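Local coordinates for protein glucose-6-phosphate isomerase (Chlamydia trachomatis D/UW-3/CX, PDB 6OTU) that catalyses the reversible isomerization of glucose-6-phosphate to fructose-6-phosphate, at residues K148-S160 / I199-K211. Residues are numbered along the deposited sequence; the frame is centred on the assembly and turned at random.
With G6Q (glucose-6-phosphate), chain E.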
ATOM      1  N   LYS A 148      -8.326  24.953  23.953  1.00 45.30           N
ATOM      2  CA  LYS A 148      -7.817  24.253  25.126  1.00 46.42           C
ATOM      3  C   LYS A 148      -6.788  23.172  24.811  1.00 49.93           C
ATOM      4  O   LYS A 148      -5.941  22.890  25.665  1.00 59.83           O
ATOM      5  CB  LYS A 148      -8.978  23.626  25.908  1.00 47.09           C
ATOM      6  CG  LYS A 148      -8.830  23.770  27.411  1.00 58.96           C
ATOM      7  CD  LYS A 148      -9.987  23.140  28.173  1.00 57.35           C
ATOM      8  CE  LYS A 148     -11.021  24.175  28.534  1.00 55.58           C
ATOM      9  NZ  LYS A 148     -12.180  23.575  29.268  1.00 61.75           N
ATOM     10  N   PHE A 149      -6.824  22.563  23.617  1.00 43.50           N
ATOM     11  CA  PHE A 149      -5.976  21.422  23.278  1.00 40.40           C
ATOM     12  C   PHE A 149      -5.118  21.705  22.050  1.00 41.28           C
ATOM     13  O   PHE A 149      -5.580  22.300  21.070  1.00 35.50           O
ATOM     14  CB  PHE A 149      -6.806  20.172  23.011  1.00 42.15           C
ATOM     15  CG  PHE A 149      -7.815  19.868  24.087  1.00 45.43           C
ATOM     16  CD1 PHE A 149      -7.452  19.148  25.215  1.00 46.94           C
ATOM     17  CD2 PHE A 149      -9.126  20.288  23.962  1.00 37.04           C
ATOM     18  CE1 PHE A 149      -8.389  18.853  26.201  1.00 45.53           C
ATOM     19  CE2 PHE A 149     -10.061  19.998  24.947  1.00 37.30           C
ATOM     20  CZ  PHE A 149      -9.696  19.285  26.063  1.00 39.38           C
ATOM     21  N   SER A 150      -3.869  21.248  22.103  1.00 38.04           N
ATOM     22  CA  SER A 150      -2.954  21.296  20.975  1.00 34.40           C
ATOM     23  C   SER A 150      -2.903  19.989  20.196  1.00 41.95           C
ATOM     24  O   SER A 150      -2.391  19.976  19.075  1.00 47.98           O
ATOM     25  CB  SER A 150      -1.550  21.637  21.487  1.00 35.07           C
ATOM     26  OG  SER A 150      -1.135  20.634  22.399  1.00 35.02           O
ATOM     27  N   THR A 151      -3.451  18.910  20.747  1.00 39.60           N
ATOM     28  CA  THR A 151      -3.200  17.549  20.291  1.00 38.99           C
ATOM     29  C   THR A 151      -4.493  16.748  20.271  1.00 39.44           C
ATOM     30  O   THR A 151      -5.223  16.731  21.264  1.00 39.74           O
ATOM     31  CB  THR A 151      -2.189  16.877  21.225  1.00 40.46           C
ATOM     32  OG1 THR A 151      -0.996  17.671  21.258  1.00 42.51           O
ATOM     33  CG2 THR A 151      -1.864  15.469  20.766  1.00 41.07           C
ATOM     34  N   LEU A 152      -4.765  16.067  19.161  1.00 35.79           N
ATOM     35  CA  LEU A 152      -5.920  15.182  19.055  1.00 36.07           C
ATOM     36  C   LEU A 152      -5.448  13.778  18.691  1.00 38.51           C
ATOM     37  O   LEU A 152      -4.628  13.609  17.779  1.00 37.29           O
ATOM     38  CB  LEU A 152      -6.932  15.701  18.015  1.00 31.28           C
ATOM     39  CG  LEU A 152      -8.270  14.945  17.952  1.00 31.17           C
ATOM     40  CD1 LEU A 152      -9.401  15.883  17.644  1.00 40.81           C
ATOM     41  CD2 LEU A 152      -8.257  13.797  16.942  1.00 32.90           C
ATOM     42  N   VAL A 153      -5.983  12.772  19.388  1.00 41.47           N
ATOM     43  CA  VAL A 153      -5.660  11.362  19.145  1.00 38.65           C
ATOM     44  C   VAL A 153      -6.944  10.628  18.788  1.00 30.60           C
ATOM     45  O   VAL A 153      -7.834  10.477  19.631  1.00 30.87           O
ATOM     46  CB  VAL A 153      -4.990  10.702  20.355  1.00 39.42           C
ATOM     47  CG1 VAL A 153      -4.760   9.218  20.076  1.00 30.70           C
ATOM     48  CG2 VAL A 153      -3.677  11.410  20.689  1.00 36.13           C
ATOM     49  N   GLN A 154      -7.051  10.170  17.549  1.00 33.36           N
ATOM     50  CA  GLN A 154      -8.222   9.413  17.131  1.00 34.24           C
ATOM     51  C   GLN A 154      -7.968   7.935  17.378  1.00 31.77           C
ATOM     52  O   GLN A 154      -7.055   7.352  16.787  1.00 30.11           O
ATOM     53  CB  GLN A 154      -8.551   9.656  15.661  1.00 37.25           C
ATOM     54  CG  GLN A 154      -9.791   8.926  15.193  1.00 39.30           C
ATOM     55  CD  GLN A 154     -10.706   9.783  14.326  1.00 40.18           C
ATOM     56  OE1 GLN A 154     -10.854  10.995  14.548  1.00 34.10           O
ATOM     57  NE2 GLN A 154     -11.343   9.150  13.341  1.00 35.82           N
ATOM     58  N   ILE A 155      -8.767   7.346  18.261  1.00 30.61           N
ATOM     59  CA  ILE A 155      -8.761   5.918  18.536  1.00 37.10           C
ATOM     60  C   ILE A 155      -9.897   5.298  17.736  1.00 39.60           C
ATOM     61  O   ILE A 155     -11.066   5.655  17.922  1.00 42.66           O
ATOM     62  CB  ILE A 155      -8.920   5.628  20.040  1.00 31.12           C
ATOM     63  CG1 ILE A 155      -7.732   6.191  20.831  1.00 31.07           C
ATOM     64  CG2 ILE A 155      -9.084   4.133  20.286  1.00 35.34           C
ATOM     65  CD1 ILE A 155      -7.790   5.934  22.328  1.00 31.53           C
ATOM     66  N   GLY A 156      -9.558   4.378  16.848  1.00 37.75           N
ATOM     67  CA  GLY A 156     -10.538   3.765  15.969  1.00 33.92           C
ATOM     68  C   GLY A 156      -9.816   3.001  14.886  1.00 38.85           C
ATOM     69  O   GLY A 156      -8.619   3.193  14.643  1.00 38.29           O
ATOM     70  N   ILE A 157     -10.560   2.121  14.223  1.00 34.77           N
ATOM     71  CA  ILE A 157      -9.962   1.208  13.261  1.00 31.61           C
ATOM     72  C   ILE A 157     -10.880   1.089  12.054  1.00 31.41           C
ATOM     73  O   ILE A 157     -12.070   1.412  12.120  1.00 31.74           O
ATOM     74  CB  ILE A 157      -9.690  -0.176  13.916  1.00 31.41           C
ATOM     75  CG1 ILE A 157      -8.728  -1.041  13.075  1.00 31.37           C
ATOM     76  CG2 ILE A 157     -10.998  -0.871  14.247  1.00 32.04           C
ATOM     77  CD1 ILE A 157      -8.202  -2.290  13.832  1.00 31.63           C
ATOM     78  N   GLY A 158     -10.308   0.635  10.934  1.00 31.39           N
ATOM     79  CA  GLY A 158     -11.118   0.398   9.744  1.00 32.66           C
ATOM     80  C   GLY A 158     -11.746   1.681   9.229  1.00 36.14           C
ATOM     81  O   GLY A 158     -11.077   2.709   9.090  1.00 31.24           O
ATOM     82  N   GLY A 159     -13.057   1.638   8.961  1.00 38.84           N
ATOM     83  CA  GLY A 159     -13.771   2.827   8.520  1.00 40.13           C
ATOM     84  C   GLY A 159     -13.697   3.991   9.493  1.00 37.83           C
ATOM     85  O   GLY A 159     -13.849   5.149   9.085  1.00 35.11           O
ATOM     86  N   SER A 160     -13.458   3.715  10.773  1.00 35.63           N
ATOM     87  CA  SER A 160     -13.323   4.769  11.773  1.00 36.54           C
ATOM     88  C   SER A 160     -11.964   5.461  11.762  1.00 38.12           C
ATOM     89  O   SER A 160     -11.805   6.450  12.487  1.00 38.42           O
ATOM     90  CB  SER A 160     -13.604   4.224  13.184  1.00 35.63           C
ATOM     91  OG  SER A 160     -14.959   3.806  13.324  1.00 37.54           O
ATOM     92  N   ILE A 199       3.109  12.690  23.124  1.00 47.12           N
ATOM     93  CA  ILE A 199       2.079  13.693  23.394  1.00 42.59           C
ATOM     94  C   ILE A 199       2.113  14.151  24.847  1.00 44.30           C
ATOM     95  O   ILE A 199       2.548  13.431  25.757  1.00 46.89           O
ATOM     96  CB  ILE A 199       0.677  13.158  23.034  1.00 40.31           C
ATOM     97  CG1 ILE A 199       0.283  12.019  23.986  1.00 41.37           C
ATOM     98  CG2 ILE A 199       0.642  12.682  21.582  1.00 37.12           C
ATOM     99  CD1 ILE A 199      -1.015  11.329  23.641  1.00 39.55           C
ATOM    100  N   ASP A 200       1.628  15.371  25.057  1.00 45.83           N
ATOM    101  CA  ASP A 200       1.354  15.909  26.387  1.00 49.26           C
ATOM    102  C   ASP A 200      -0.120  15.639  26.693  1.00 46.03           C
ATOM    103  O   ASP A 200      -1.007  16.242  26.079  1.00 37.54           O
ATOM    104  CB  ASP A 200       1.689  17.401  26.409  1.00 57.53           C
ATOM    105  CG  ASP A 200       1.343  18.090  27.725  1.00 64.54           C
ATOM    106  OD1 ASP A 200       0.937  17.430  28.710  1.00 68.60           O
ATOM    107  OD2 ASP A 200       1.487  19.332  27.758  1.00 67.26           O
ATOM    108  N   LEU A 201      -0.379  14.720  27.632  1.00 38.20           N
ATOM    109  CA  LEU A 201      -1.754  14.299  27.903  1.00 46.87           C
ATOM    110  C   LEU A 201      -2.617  15.472  28.345  1.00 45.91           C
ATOM    111  O   LEU A 201      -3.777  15.586  27.930  1.00 41.06           O
ATOM    112  CB  LEU A 201      -1.785  13.190  28.960  1.00 44.80           C
ATOM    113  CG  LEU A 201      -1.183  11.819  28.604  1.00 44.25           C
ATOM    114  CD1 LEU A 201      -1.153  10.893  29.818  1.00 43.66           C
ATOM    115  CD2 LEU A 201      -1.915  11.153  27.442  1.00 42.35           C
ATOM    116  N   GLU A 202      -2.063  16.367  29.174  1.00 50.32           N
ATOM    117  CA  GLU A 202      -2.832  17.523  29.627  1.00 48.29           C
ATOM    118  C   GLU A 202      -3.306  18.374  28.455  1.00 47.66           C
ATOM    119  O   GLU A 202      -4.338  19.046  28.553  1.00 47.52           O
ATOM    120  CB  GLU A 202      -2.005  18.361  30.596  1.00 44.14           C
ATOM    121  CG  GLU A 202      -2.844  18.976  31.699  1.00 61.43           C
ATOM    122  CD  GLU A 202      -2.043  19.259  32.956  1.00 76.48           C
ATOM    123  OE1 GLU A 202      -2.645  19.255  34.056  1.00 76.29           O
ATOM    124  OE2 GLU A 202      -0.813  19.484  32.840  1.00 80.81           O
ATOM    125  N   GLN A 203      -2.585  18.330  27.334  1.00 46.03           N
ATOM    126  CA  GLN A 203      -2.912  19.097  26.141  1.00 43.83           C
ATOM    127  C   GLN A 203      -3.653  18.275  25.094  1.00 40.54           C
ATOM    128  O   GLN A 203      -3.907  18.774  23.996  1.00 44.20           O
ATOM    129  CB  GLN A 203      -1.632  19.683  25.535  1.00 48.91           C
ATOM    130  CG  GLN A 203      -1.223  21.021  26.130  1.00 58.49           C
ATOM    131  CD  GLN A 203      -2.371  22.028  26.139  1.00 65.25           C
ATOM    132  OE1 GLN A 203      -2.862  22.431  25.084  1.00 66.24           O
ATOM    133  NE2 GLN A 203      -2.804  22.432  27.335  1.00 68.63           N
ATOM    134  N   THR A 204      -4.015  17.038  25.406  1.00 46.73           N
ATOM    135  CA  THR A 204      -4.489  16.088  24.407  1.00 46.20           C
ATOM    136  C   THR A 204      -5.983  15.858  24.565  1.00 42.62           C
ATOM    137  O   THR A 204      -6.468  15.621  25.674  1.00 42.77           O
ATOM    138  CB  THR A 204      -3.742  14.749  24.513  1.00 44.87           C
ATOM    139  OG1 THR A 204      -2.349  14.935  24.217  1.00 43.69           O
ATOM    140  CG2 THR A 204      -4.317  13.745  23.537  1.00 35.16           C
ATOM    141  N   LEU A 205      -6.701  15.928  23.454  1.00 41.18           N
ATOM    142  CA  LEU A 205      -8.083  15.489  23.374  1.00 38.13           C
ATOM    143  C   LEU A 205      -8.120  14.112  22.701  1.00 37.05           C
ATOM    144  O   LEU A 205      -7.581  13.940  21.604  1.00 34.07           O
ATOM    145  CB  LEU A 205      -8.912  16.514  22.589  1.00 36.67           C
ATOM    146  CG  LEU A 205     -10.337  16.059  22.261  1.00 43.65           C
ATOM    147  CD1 LEU A 205     -11.181  16.075  23.536  1.00 39.79           C
ATOM    148  CD2 LEU A 205     -10.975  16.906  21.159  1.00 46.14           C
ATOM    149  N   VAL A 206      -8.723  13.127  23.362  1.00 35.93           N
ATOM    150  CA  VAL A 206      -8.776  11.766  22.828  1.00 36.77           C
ATOM    151  C   VAL A 206     -10.161  11.530  22.245  1.00 37.84           C
ATOM    152  O   VAL A 206     -11.158  11.591  22.968  1.00 35.43           O
ATOM    153  CB  VAL A 206      -8.466  10.719  23.908  1.00 37.61           C
ATOM    154  CG1 VAL A 206      -8.637   9.308  23.330  1.00 34.87           C
ATOM    155  CG2 VAL A 206      -7.073  10.925  24.486  1.00 35.59           C
ATOM    156  N   VAL A 207     -10.238  11.237  20.954  1.00 33.97           N
ATOM    157  CA  VAL A 207     -11.515  11.042  20.271  1.00 37.47           C
ATOM    158  C   VAL A 207     -11.647   9.555  19.957  1.00 39.59           C
ATOM    159  O   VAL A 207     -10.968   9.031  19.064  1.00 34.58           O
ATOM    160  CB  VAL A 207     -11.624  11.897  18.999  1.00 37.83           C
ATOM    161  CG1 VAL A 207     -13.022  11.772  18.371  1.00 32.46           C
ATOM    162  CG2 VAL A 207     -11.325  13.352  19.321  1.00 33.02           C
ATOM    163  N   VAL A 208     -12.509   8.871  20.699  1.00 36.00           N
ATOM    164  CA  VAL A 208     -12.769   7.453  20.478  1.00 37.74           C
ATOM    165  C   VAL A 208     -13.908   7.324  19.470  1.00 36.12           C
ATOM    166  O   VAL A 208     -15.041   7.749  19.731  1.00 34.55           O
ATOM    167  CB  VAL A 208     -13.106   6.733  21.794  1.00 40.35           C
ATOM    168  CG1 VAL A 208     -12.948   5.230  21.626  1.00 37.28           C
ATOM    169  CG2 VAL A 208     -12.224   7.251  22.917  1.00 33.79           C
ATOM    170  N   VAL A 209     -13.608   6.740  18.321  1.00 35.15           N
ATOM    171  CA  VAL A 209     -14.536   6.670  17.204  1.00 41.91           C
ATOM    172  C   VAL A 209     -14.840   5.198  16.966  1.00 43.38           C
ATOM    173  O   VAL A 209     -13.955   4.429  16.565  1.00 44.26           O
ATOM    174  CB  VAL A 209     -13.965   7.338  15.940  1.00 37.37           C
ATOM    175  CG1 VAL A 209     -14.950   7.239  14.789  1.00 33.10           C
ATOM    176  CG2 VAL A 209     -13.590   8.798  16.221  1.00 36.19           C
ATOM    177  N   SER A 210     -16.084   4.801  17.215  1.00 41.54           N
ATOM    178  CA  SER A 210     -16.489   3.414  16.987  1.00 40.51           C
ATOM    179  C   SER A 210     -17.997   3.405  16.782  1.00 40.56           C
ATOM    180  O   SER A 210     -18.739   3.709  17.719  1.00 42.85           O
ATOM    181  CB  SER A 210     -16.091   2.528  18.164  1.00 37.92           C
ATOM    182  OG  SER A 210     -16.871   1.346  18.198  1.00 42.40           O
ATOM    183  N   LYS A 211     -18.439   3.058  15.569  1.00 42.23           N
ATOM    184  CA  LYS A 211     -19.868   3.061  15.256  1.00 39.59           C
ATOM    185  C   LYS A 211     -20.632   2.132  16.193  1.00 34.72           C
ATOM    186  O   LYS A 211     -21.550   2.563  16.904  1.00 38.22           O
ATOM    187  CB  LYS A 211     -20.089   2.669  13.787  1.00 38.32           C
ATOM    188  CG  LYS A 211     -21.561   2.528  13.379  1.00 35.80           C
ATOM    189  CD  LYS A 211     -21.756   2.379  11.859  1.00 35.99           C
ATOM    190  CE  LYS A 211     -23.179   1.942  11.513  1.00 31.76           C
ATOM    191  NZ  LYS A 211     -23.375   1.695  10.059  1.00 35.71           N
TER
HETATM  192  C1  G6Q E 604     -16.538  -0.380   7.665  1.00 50.79           C
HETATM  193  C2  G6Q E 604     -16.270  -1.732   8.332  1.00 54.40           C
HETATM  194  C3  G6Q E 604     -15.142  -1.701   9.357  1.00 43.73           C
HETATM  195  C4  G6Q E 604     -15.484  -0.934  10.639  1.00 33.23           C
HETATM  196  C5  G6Q E 604     -14.477  -1.229  11.751  1.00 32.86           C
HETATM  197  C6  G6Q E 604     -14.680  -0.353  12.963  1.00 30.57           C
HETATM  198  O1  G6Q E 604     -17.482  -0.256   6.959  1.00 45.79           O
HETATM  199  O2  G6Q E 604     -17.451  -2.236   8.945  1.00 65.05           O
HETATM  200  O3  G6Q E 604     -13.970  -1.132   8.769  1.00 43.87           O
HETATM  201  O4  G6Q E 604     -15.494   0.469  10.386  1.00 28.98           O
HETATM  202  O5  G6Q E 604     -14.569  -2.612  12.106  1.00 33.71           O
HETATM  203  O6  G6Q E 604     -16.049  -0.534  13.418  1.00 37.13           O
HETATM  204  P   G6Q E 604     -16.640   0.431  14.574  1.00 39.08           P
HETATM  205  O1P G6Q E 604     -16.635   1.840  14.007  1.00 36.08           O
HETATM  206  O2P G6Q E 604     -18.048  -0.100  14.817  1.00 46.74           O
HETATM  207  O3P G6Q E 604     -15.735   0.280  15.779  1.00 36.59           O
HETATM  208  O   HOH W   1       1.387  16.892  22.675  1.00 55.37           O
HETATM  209  O   HOH W   2     -13.292   1.907  15.562  1.00 41.03           O
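Ile199 lays its CG2 methyl against CG2 of Thr151, while CD1 reaches on to Val153. A water joins the N-H of Asp200 to Thr151 OG1. Gln203 O then receives the N-H of Thr151 (N to O 3.3 Å), with a weak second bond from Ser150 N, and lies near the plane of the Phe149 ring, at its edge. Thr204 turns its hydroxyl back to Asp200 O, which leaves CG2, anti to the backbone N, to meet Val153 CG2 at 3.7 Å. Leu205 sets CB over a face of the Phe149 ring, 4.0 Å from the centroid, a CH-pi contact; its N-H gives Thr151 O a nearly straight bond (168°). From here the ladder is regular: strands 151-155 and 204-209 are neighbours in the five-stranded parallel sheet of a sugar isomerase (SIS) domain, and both lead into the substrate pocket at their C-terminal ends. Val206 CG1 packs on Ile155 CD1 (3.6 Å), whereas Val207, on the other face, sets CG2 against Leu152 CD1 beneath helix 275-285. The last backbone bond between the two segments runs from Val209 N to Ile155 O (2.8 Å, 176°). Val209 CG2 rests against the Gln154 amide, whose NE2 bonds Ser160 O close to the amide plane and, weakly, Val276 O. Val209 O accepts from a water that takes the N-H of Ile157 and donates to phosphate O3P of the bound glucose-6-phosphate. Ser210 OG binds O3P, and Lys211 N shares O1P with Ser160 OG, each at 2.7 Å.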